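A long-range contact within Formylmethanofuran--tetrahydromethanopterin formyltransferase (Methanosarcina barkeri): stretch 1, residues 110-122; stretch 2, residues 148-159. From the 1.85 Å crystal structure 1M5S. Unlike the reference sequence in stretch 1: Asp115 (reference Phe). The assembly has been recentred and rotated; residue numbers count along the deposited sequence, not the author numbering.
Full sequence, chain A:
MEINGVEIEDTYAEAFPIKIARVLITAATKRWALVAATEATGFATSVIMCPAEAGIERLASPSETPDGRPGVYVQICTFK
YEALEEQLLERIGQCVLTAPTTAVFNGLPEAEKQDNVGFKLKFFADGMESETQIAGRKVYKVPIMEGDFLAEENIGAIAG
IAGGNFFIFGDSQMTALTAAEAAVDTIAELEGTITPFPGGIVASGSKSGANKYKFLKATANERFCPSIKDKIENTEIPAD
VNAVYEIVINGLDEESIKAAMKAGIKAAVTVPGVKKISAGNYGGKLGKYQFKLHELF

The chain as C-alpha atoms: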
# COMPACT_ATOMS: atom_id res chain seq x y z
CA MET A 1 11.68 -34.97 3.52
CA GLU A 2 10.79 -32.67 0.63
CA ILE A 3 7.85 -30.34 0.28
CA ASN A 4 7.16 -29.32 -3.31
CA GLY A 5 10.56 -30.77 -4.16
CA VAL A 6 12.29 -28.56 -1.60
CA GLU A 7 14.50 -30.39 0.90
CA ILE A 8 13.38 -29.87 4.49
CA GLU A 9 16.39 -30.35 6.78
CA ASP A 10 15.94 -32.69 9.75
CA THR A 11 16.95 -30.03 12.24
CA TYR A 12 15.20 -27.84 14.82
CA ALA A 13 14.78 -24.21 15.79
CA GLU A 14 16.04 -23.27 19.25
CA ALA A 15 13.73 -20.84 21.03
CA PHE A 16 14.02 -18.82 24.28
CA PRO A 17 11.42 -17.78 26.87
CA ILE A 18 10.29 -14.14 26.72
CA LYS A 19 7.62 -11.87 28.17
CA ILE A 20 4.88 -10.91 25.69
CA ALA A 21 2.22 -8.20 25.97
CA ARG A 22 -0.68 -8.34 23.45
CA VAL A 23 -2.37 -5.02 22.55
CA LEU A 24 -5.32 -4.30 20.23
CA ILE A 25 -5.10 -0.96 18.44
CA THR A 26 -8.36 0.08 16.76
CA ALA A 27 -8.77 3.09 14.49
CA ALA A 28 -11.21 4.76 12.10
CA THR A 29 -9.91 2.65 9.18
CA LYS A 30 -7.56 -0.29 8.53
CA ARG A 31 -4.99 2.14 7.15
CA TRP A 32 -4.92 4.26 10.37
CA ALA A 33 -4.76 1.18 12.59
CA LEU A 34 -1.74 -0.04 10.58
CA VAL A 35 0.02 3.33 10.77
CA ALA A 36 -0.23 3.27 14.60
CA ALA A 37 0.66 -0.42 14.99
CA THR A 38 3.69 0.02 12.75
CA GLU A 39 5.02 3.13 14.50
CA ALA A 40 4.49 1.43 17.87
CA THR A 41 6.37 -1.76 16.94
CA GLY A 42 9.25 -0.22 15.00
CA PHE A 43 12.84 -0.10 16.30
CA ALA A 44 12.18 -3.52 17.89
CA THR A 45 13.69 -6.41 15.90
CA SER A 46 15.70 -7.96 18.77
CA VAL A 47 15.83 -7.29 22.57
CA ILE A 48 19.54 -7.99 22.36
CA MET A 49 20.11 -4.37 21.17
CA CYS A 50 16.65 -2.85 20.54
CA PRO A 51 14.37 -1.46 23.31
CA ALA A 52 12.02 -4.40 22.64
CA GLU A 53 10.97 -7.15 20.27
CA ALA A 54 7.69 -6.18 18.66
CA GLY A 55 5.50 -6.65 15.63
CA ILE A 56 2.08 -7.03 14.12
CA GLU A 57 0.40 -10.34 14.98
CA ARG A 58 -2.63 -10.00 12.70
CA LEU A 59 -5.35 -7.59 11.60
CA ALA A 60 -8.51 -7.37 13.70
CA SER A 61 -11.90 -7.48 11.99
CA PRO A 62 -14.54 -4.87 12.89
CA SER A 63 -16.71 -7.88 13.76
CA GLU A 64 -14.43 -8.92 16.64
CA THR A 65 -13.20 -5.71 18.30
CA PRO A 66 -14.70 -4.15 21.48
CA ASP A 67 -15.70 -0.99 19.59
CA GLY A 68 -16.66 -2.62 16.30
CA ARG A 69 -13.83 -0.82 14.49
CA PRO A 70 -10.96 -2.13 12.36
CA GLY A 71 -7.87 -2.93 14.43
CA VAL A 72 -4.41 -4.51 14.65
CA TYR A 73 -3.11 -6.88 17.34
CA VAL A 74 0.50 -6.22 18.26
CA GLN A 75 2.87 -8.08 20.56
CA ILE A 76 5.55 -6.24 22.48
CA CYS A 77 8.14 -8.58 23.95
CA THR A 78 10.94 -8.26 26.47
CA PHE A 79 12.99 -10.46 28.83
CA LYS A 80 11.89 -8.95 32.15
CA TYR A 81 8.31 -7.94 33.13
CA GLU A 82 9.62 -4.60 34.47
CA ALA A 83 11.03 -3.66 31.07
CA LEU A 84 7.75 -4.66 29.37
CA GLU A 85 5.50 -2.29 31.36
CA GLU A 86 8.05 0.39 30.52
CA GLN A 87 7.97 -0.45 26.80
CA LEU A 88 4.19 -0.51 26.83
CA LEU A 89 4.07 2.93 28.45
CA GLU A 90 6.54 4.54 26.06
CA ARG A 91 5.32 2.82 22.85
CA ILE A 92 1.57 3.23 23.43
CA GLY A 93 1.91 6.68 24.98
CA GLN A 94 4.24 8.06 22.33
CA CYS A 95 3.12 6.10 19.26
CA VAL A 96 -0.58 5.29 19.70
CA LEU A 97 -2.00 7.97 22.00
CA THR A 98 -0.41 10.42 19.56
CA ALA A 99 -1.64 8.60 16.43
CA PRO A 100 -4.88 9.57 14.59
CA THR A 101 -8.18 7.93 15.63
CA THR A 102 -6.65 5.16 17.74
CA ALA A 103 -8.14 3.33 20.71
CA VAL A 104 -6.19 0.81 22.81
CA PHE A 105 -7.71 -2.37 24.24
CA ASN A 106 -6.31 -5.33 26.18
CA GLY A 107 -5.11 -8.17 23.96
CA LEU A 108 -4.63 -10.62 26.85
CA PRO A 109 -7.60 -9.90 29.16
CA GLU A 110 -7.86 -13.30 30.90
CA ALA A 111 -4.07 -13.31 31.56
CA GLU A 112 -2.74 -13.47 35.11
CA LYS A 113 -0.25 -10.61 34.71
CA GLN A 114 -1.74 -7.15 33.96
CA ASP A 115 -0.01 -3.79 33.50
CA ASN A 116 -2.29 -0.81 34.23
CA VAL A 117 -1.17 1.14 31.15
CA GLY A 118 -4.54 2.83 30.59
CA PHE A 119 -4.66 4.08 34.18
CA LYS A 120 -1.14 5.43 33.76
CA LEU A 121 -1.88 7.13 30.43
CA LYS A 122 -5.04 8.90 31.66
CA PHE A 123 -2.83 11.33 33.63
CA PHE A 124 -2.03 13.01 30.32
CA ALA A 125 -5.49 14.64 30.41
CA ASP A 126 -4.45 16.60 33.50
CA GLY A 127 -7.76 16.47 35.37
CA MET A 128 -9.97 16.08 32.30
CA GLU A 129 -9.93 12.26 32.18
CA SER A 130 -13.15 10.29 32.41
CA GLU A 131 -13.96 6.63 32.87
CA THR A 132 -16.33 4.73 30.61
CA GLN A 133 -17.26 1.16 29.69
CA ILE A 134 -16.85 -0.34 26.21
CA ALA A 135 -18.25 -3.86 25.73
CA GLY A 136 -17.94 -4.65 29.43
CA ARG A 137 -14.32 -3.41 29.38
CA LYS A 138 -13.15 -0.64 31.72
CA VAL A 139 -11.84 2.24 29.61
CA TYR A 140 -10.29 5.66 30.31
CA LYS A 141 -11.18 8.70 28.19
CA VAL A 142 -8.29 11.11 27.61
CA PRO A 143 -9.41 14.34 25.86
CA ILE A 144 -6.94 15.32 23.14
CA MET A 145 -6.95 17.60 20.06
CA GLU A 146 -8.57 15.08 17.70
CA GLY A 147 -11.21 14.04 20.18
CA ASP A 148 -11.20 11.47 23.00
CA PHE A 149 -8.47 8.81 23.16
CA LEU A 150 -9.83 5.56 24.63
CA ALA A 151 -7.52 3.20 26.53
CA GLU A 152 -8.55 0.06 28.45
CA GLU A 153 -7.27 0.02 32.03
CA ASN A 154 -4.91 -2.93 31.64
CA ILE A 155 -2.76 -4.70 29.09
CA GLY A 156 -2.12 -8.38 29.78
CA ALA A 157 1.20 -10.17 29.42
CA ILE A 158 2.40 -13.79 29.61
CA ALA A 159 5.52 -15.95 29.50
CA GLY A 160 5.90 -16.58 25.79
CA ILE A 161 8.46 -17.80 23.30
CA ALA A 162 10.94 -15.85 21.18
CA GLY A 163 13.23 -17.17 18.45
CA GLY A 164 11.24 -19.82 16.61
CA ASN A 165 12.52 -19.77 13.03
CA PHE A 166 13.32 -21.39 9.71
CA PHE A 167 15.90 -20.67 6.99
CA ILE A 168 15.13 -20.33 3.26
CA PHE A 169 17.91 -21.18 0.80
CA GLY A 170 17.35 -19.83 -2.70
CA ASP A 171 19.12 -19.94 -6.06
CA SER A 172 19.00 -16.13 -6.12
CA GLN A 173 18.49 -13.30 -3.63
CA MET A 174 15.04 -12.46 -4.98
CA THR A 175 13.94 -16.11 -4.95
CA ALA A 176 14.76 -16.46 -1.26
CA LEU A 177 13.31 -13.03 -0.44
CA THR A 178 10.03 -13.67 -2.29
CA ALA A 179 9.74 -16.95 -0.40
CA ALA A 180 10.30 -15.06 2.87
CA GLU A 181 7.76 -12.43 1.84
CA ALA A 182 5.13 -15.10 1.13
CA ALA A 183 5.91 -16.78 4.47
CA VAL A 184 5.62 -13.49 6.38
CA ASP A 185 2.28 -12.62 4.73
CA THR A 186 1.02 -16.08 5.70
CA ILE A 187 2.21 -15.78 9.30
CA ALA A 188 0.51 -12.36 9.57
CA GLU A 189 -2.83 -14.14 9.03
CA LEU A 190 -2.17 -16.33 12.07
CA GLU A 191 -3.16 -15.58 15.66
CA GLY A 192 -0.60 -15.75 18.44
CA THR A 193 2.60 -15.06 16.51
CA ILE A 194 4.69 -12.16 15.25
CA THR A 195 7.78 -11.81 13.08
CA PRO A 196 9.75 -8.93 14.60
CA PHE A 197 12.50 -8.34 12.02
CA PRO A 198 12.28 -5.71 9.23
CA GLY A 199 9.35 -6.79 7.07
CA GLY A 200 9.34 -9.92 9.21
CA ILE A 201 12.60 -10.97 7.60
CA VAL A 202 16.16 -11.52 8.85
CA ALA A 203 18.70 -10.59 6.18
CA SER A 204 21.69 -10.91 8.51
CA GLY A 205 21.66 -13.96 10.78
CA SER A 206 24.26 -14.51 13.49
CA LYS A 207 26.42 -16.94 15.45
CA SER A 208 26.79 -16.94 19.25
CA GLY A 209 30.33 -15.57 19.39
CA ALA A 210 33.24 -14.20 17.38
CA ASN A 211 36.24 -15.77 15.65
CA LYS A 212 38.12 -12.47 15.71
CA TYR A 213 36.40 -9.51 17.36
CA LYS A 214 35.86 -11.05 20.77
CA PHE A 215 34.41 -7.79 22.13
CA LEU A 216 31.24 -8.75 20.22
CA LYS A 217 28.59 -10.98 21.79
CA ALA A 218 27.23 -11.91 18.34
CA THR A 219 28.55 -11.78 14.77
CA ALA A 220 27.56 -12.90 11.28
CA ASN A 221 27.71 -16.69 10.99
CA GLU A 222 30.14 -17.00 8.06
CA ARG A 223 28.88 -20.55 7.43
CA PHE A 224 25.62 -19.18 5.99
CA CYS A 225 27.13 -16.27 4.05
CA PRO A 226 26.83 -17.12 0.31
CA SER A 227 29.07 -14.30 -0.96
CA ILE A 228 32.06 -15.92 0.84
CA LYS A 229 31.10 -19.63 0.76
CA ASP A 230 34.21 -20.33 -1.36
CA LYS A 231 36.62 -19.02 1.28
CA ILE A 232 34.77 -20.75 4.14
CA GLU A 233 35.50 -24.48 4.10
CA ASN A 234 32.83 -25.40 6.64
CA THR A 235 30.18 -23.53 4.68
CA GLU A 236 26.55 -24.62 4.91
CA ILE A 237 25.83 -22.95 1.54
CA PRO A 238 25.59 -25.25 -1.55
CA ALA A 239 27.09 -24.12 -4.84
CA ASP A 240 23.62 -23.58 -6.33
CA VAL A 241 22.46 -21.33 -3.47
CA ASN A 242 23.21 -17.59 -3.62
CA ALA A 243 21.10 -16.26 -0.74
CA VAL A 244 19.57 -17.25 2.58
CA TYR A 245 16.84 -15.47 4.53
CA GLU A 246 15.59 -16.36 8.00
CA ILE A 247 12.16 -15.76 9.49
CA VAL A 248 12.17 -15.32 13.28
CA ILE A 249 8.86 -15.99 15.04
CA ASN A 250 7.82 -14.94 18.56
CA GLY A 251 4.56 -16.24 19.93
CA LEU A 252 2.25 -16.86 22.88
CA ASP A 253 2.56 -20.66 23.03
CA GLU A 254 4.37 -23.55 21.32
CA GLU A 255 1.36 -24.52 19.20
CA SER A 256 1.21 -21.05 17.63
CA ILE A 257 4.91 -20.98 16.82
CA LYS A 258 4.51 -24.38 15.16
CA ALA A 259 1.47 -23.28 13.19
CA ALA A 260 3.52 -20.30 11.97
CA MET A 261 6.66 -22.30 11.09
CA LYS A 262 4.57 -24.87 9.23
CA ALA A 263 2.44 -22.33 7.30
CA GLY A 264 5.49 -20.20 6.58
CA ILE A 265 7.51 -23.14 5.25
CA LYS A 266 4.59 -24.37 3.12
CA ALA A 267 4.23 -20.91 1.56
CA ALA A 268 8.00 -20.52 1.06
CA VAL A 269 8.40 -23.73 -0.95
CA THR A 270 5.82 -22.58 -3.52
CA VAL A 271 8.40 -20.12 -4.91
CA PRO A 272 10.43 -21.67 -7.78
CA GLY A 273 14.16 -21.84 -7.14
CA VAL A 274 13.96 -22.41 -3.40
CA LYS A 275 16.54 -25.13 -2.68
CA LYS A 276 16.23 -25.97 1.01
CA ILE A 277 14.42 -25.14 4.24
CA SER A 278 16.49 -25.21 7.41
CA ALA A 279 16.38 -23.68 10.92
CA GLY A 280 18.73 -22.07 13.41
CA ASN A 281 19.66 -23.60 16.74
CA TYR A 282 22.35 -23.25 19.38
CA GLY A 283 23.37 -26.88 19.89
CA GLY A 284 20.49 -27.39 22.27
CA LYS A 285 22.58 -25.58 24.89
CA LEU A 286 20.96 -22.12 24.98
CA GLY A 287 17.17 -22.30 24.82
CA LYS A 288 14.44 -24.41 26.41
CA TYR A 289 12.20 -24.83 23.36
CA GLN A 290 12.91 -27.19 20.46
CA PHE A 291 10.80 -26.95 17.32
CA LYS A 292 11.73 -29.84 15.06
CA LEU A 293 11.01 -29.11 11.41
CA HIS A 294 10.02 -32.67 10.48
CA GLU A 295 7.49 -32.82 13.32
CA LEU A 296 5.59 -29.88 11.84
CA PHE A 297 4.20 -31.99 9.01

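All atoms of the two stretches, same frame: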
# COMPACT_ATOMS: atom_id res chain seq x y z
N GLU A 110 -7.75 -12.21 29.93
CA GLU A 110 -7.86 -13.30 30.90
C GLU A 110 -6.50 -13.68 31.51
O GLU A 110 -6.44 -14.56 32.38
CB GLU A 110 -8.49 -14.52 30.24
CG GLU A 110 -9.98 -14.71 30.52
N ALA A 111 -5.43 -12.99 31.11
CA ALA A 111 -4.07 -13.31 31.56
C ALA A 111 -3.88 -12.97 33.03
O ALA A 111 -4.47 -12.02 33.54
CB ALA A 111 -3.06 -12.56 30.72
N GLU A 112 -2.97 -13.68 33.69
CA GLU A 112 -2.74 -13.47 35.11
C GLU A 112 -2.00 -12.17 35.40
O GLU A 112 -2.34 -11.45 36.34
CB GLU A 112 -1.97 -14.64 35.72
CG GLU A 112 -2.20 -14.79 37.22
CD GLU A 112 -1.09 -15.54 37.91
OE1 GLU A 112 0.04 -15.00 37.99
OE2 GLU A 112 -1.35 -16.66 38.40
N LYS A 113 -0.98 -11.88 34.60
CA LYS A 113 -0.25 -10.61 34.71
C LYS A 113 -0.99 -9.50 33.95
O LYS A 113 -1.58 -9.75 32.90
CB LYS A 113 1.17 -10.78 34.16
CG LYS A 113 2.24 -10.18 35.04
CD LYS A 113 2.52 -8.75 34.67
CE LYS A 113 3.73 -8.22 35.41
NZ LYS A 113 3.44 -8.00 36.85
N GLN A 114 -1.06 -8.31 34.55
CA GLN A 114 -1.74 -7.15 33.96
C GLN A 114 -1.00 -5.86 34.31
O GLN A 114 -0.78 -5.55 35.49
CB GLN A 114 -3.18 -7.03 34.47
CG GLN A 114 -4.10 -8.16 34.07
CD GLN A 114 -4.52 -8.10 32.62
OE1 GLN A 114 -4.33 -7.09 31.94
NE2 GLN A 114 -5.10 -9.19 32.12
N ASP A 115 -0.61 -5.10 33.29
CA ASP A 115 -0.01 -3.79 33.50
C ASP A 115 -1.10 -2.73 33.32
O ASP A 115 -1.91 -2.83 32.40
CB ASP A 115 1.14 -3.58 32.51
CG ASP A 115 2.27 -4.58 32.69
OD1 ASP A 115 2.40 -5.50 31.85
OD2 ASP A 115 3.05 -4.44 33.66
N ASN A 116 -1.19 -1.78 34.24
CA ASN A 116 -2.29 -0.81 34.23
C ASN A 116 -1.99 0.40 33.35
O ASN A 116 -2.25 1.55 33.74
CB ASN A 116 -2.65 -0.39 35.67
CG ASN A 116 -1.58 0.47 36.34
OD1 ASN A 116 -0.40 0.47 35.94
ND2 ASN A 116 -1.99 1.22 37.36
N VAL A 117 -1.59 0.13 32.11
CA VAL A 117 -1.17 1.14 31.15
C VAL A 117 -2.22 2.25 30.94
O VAL A 117 -1.88 3.43 30.96
CB VAL A 117 -0.84 0.48 29.79
CG1 VAL A 117 -0.28 1.50 28.81
CG2 VAL A 117 0.15 -0.66 30.00
N GLY A 118 -3.48 1.86 30.80
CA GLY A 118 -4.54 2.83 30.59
C GLY A 118 -4.72 3.78 31.76
O GLY A 118 -5.00 4.97 31.57
N PHE A 119 -4.61 3.26 32.98
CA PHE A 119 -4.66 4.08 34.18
C PHE A 119 -3.51 5.07 34.15
O PHE A 119 -3.69 6.25 34.44
CB PHE A 119 -4.58 3.20 35.43
CG PHE A 119 -4.53 3.97 36.73
CD1 PHE A 119 -3.31 4.40 37.26
CD2 PHE A 119 -5.70 4.31 37.40
CE1 PHE A 119 -3.26 5.16 38.42
CE2 PHE A 119 -5.67 5.07 38.57
CZ PHE A 119 -4.44 5.50 39.08
N LYS A 120 -2.33 4.61 33.74
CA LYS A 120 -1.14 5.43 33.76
C LYS A 120 -1.16 6.50 32.68
O LYS A 120 -0.61 7.58 32.85
CB LYS A 120 0.11 4.56 33.62
CG LYS A 120 0.41 3.70 34.84
CD LYS A 120 1.65 2.85 34.62
CE LYS A 120 2.51 2.79 35.88
NZ LYS A 120 3.92 2.44 35.55
N LEU A 121 -1.82 6.20 31.57
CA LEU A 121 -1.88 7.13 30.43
C LEU A 121 -2.91 8.24 30.64
O LEU A 121 -2.71 9.35 30.15
CB LEU A 121 -2.21 6.36 29.14
CG LEU A 121 -1.10 5.49 28.53
CD1 LEU A 121 -1.61 4.81 27.28
CD2 LEU A 121 0.12 6.34 28.22
N LYS A 122 -3.95 7.96 31.43
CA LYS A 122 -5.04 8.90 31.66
C LYS A 122 -4.55 10.21 32.27
O LYS A 122 -5.10 11.27 31.98
CB LYS A 122 -6.13 8.28 32.56
CG LYS A 122 -5.83 8.32 34.06
CD LYS A 122 -7.02 7.86 34.88
CE LYS A 122 -6.70 7.87 36.37
NZ LYS A 122 -6.18 9.17 36.85
N ASP A 148 -11.49 12.24 21.80
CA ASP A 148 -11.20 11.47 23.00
C ASP A 148 -10.39 10.22 22.64
O ASP A 148 -10.77 9.45 21.76
CB ASP A 148 -12.50 11.04 23.70
CG ASP A 148 -13.29 12.22 24.26
OD1 ASP A 148 -12.68 13.12 24.88
OD2 ASP A 148 -14.54 12.19 24.17
N PHE A 149 -9.23 10.05 23.29
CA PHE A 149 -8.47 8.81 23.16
C PHE A 149 -8.97 7.80 24.20
O PHE A 149 -9.09 8.12 25.38
CB PHE A 149 -6.98 9.09 23.36
CG PHE A 149 -6.12 7.85 23.41
CD1 PHE A 149 -6.05 6.98 22.31
CD2 PHE A 149 -5.37 7.55 24.54
CE1 PHE A 149 -5.25 5.85 22.35
CE2 PHE A 149 -4.56 6.41 24.59
CZ PHE A 149 -4.50 5.56 23.49
N LEU A 150 -9.34 6.61 23.74
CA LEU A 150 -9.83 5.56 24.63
C LEU A 150 -8.74 4.51 24.88
O LEU A 150 -8.08 4.07 23.95
CB LEU A 150 -11.07 4.90 24.02
CG LEU A 150 -12.44 5.54 24.30
CD1 LEU A 150 -12.35 7.05 24.34
CD2 LEU A 150 -13.43 5.10 23.24
N ALA A 151 -8.52 4.19 26.15
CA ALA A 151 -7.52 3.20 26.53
C ALA A 151 -8.04 2.32 27.67
O ALA A 151 -8.30 2.80 28.77
CB ALA A 151 -6.21 3.88 26.95
N GLU A 152 -8.18 1.02 27.41
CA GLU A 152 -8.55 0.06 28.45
C GLU A 152 -7.58 0.15 29.63
O GLU A 152 -6.40 0.50 29.45
CB GLU A 152 -8.56 -1.36 27.88
CG GLU A 152 -9.03 -2.42 28.87
CD GLU A 152 -9.53 -3.68 28.18
OE1 GLU A 152 -9.58 -3.71 26.94
OE2 GLU A 152 -9.90 -4.64 28.90
N GLU A 153 -8.07 -0.15 30.83
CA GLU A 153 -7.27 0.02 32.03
C GLU A 153 -5.95 -0.74 31.97
O GLU A 153 -4.88 -0.19 32.23
CB GLU A 153 -8.06 -0.42 33.26
CG GLU A 153 -7.26 -0.33 34.55
CD GLU A 153 -8.05 -0.75 35.76
OE1 GLU A 153 -8.70 -1.82 35.72
OE2 GLU A 153 -8.03 0.01 36.76
N ASN A 154 -6.04 -2.01 31.56
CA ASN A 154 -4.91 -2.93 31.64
C ASN A 154 -4.50 -3.47 30.28
O ASN A 154 -5.32 -3.60 29.37
CB ASN A 154 -5.27 -4.11 32.55
CG ASN A 154 -5.18 -3.77 34.02
OD1 ASN A 154 -4.31 -3.02 34.46
ND2 ASN A 154 -6.08 -4.36 34.81
N ILE A 155 -3.23 -3.84 30.17
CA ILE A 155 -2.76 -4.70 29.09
C ILE A 155 -2.10 -5.96 29.67
O ILE A 155 -1.13 -5.88 30.43
CB ILE A 155 -1.77 -3.95 28.18
CG1 ILE A 155 -2.53 -2.94 27.31
CG2 ILE A 155 -1.02 -4.93 27.28
CD1 ILE A 155 -1.80 -1.67 27.12
N GLY A 156 -2.64 -7.12 29.30
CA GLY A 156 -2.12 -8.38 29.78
C GLY A 156 -0.81 -8.80 29.15
O GLY A 156 -0.47 -8.40 28.03
N ALA A 157 -0.08 -9.64 29.88
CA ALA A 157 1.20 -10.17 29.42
C ALA A 157 1.36 -11.60 29.94
O ALA A 157 0.70 -12.00 30.89
CB ALA A 157 2.35 -9.29 29.93
N ILE A 158 2.13 -12.41 29.21
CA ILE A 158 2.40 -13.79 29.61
C ILE A 158 3.86 -14.15 29.36
O ILE A 158 4.66 -13.31 28.93
CB ILE A 158 1.50 -14.81 28.86
CG1 ILE A 158 1.50 -14.54 27.35
CG2 ILE A 158 0.08 -14.78 29.41
CD1 ILE A 158 2.34 -15.50 26.56
N ALA A 159 4.22 -15.35 29.81
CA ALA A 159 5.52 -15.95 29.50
C ALA A 159 5.39 -16.65 28.15
O ALA A 159 4.62 -17.62 28.01
CB ALA A 159 5.91 -16.96 30.59
O HOH W 1 0.61 -13.95 33.08

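The firmest bonds between the stretches are a reciprocal backbone pair at Asp115 and Ile155. Ile155 N donates to Asp115 O at 2.8 Å with an N-H...O angle of 160°, and Asp115 N donates to Ile155 O at 3.0 Å and 172°; short lengths and nearly straight angles identify a well-formed antiparallel bridge. The strand directions differ by 139°, so the pairing is antiparallel but splayed. Two residues away, Ala157 N donates to Lys113 O at 3.4 Å, a weak bond. A water spans the gap there, accepting from Lys113 N at 3.0 Å and donating to Ala157 O at 2.9 Å.

Beyond Asn116 the first stretch turns into a helix, and the contact changes character. Gly118 N donates to Glu153 O at 2.9 Å, although the 130° angle shows a bent bond. Gly118 CA also lies 3.2 Å from Glu152 O, a CA-H...O contact. An ideal CB on Gly118 would fall 1.9 Å from Glu152 O, so the absence of a side chain permits this close approach.

Next to the Asp115-Ile155 bridge, Gln114 and Gly156 form a non-hydrogen-bonded antiparallel pair, with their CA atoms 4.4 Å apart. The Gln114 side chain, with chi1 in m, folds back so that NE2 donates to Ala111 O at 3.2 Å. Gln114 OE1 comes within 3.1 Å of Gly156 N, but the angle is too poor for a hydrogen bond.

Apolar contacts flank the polar core and continue to both ends. Near the bridge, Val117 CB packs 3.6 Å from Ile155 CD1. At one end, farther along the helix, Leu121 CD1 meets the edge of the Phe149 ring, 4.3 Å from CE2; at the other, before the strand, Ala111 CB lies 4.1 Å from Ile158 CG2. Asp115, which differs from the reference Phe, leaves OD1 buried without a polar partner, 4.2 Å from Ala157 CB. Altogether the contact buries 675 Å², summed over both sides.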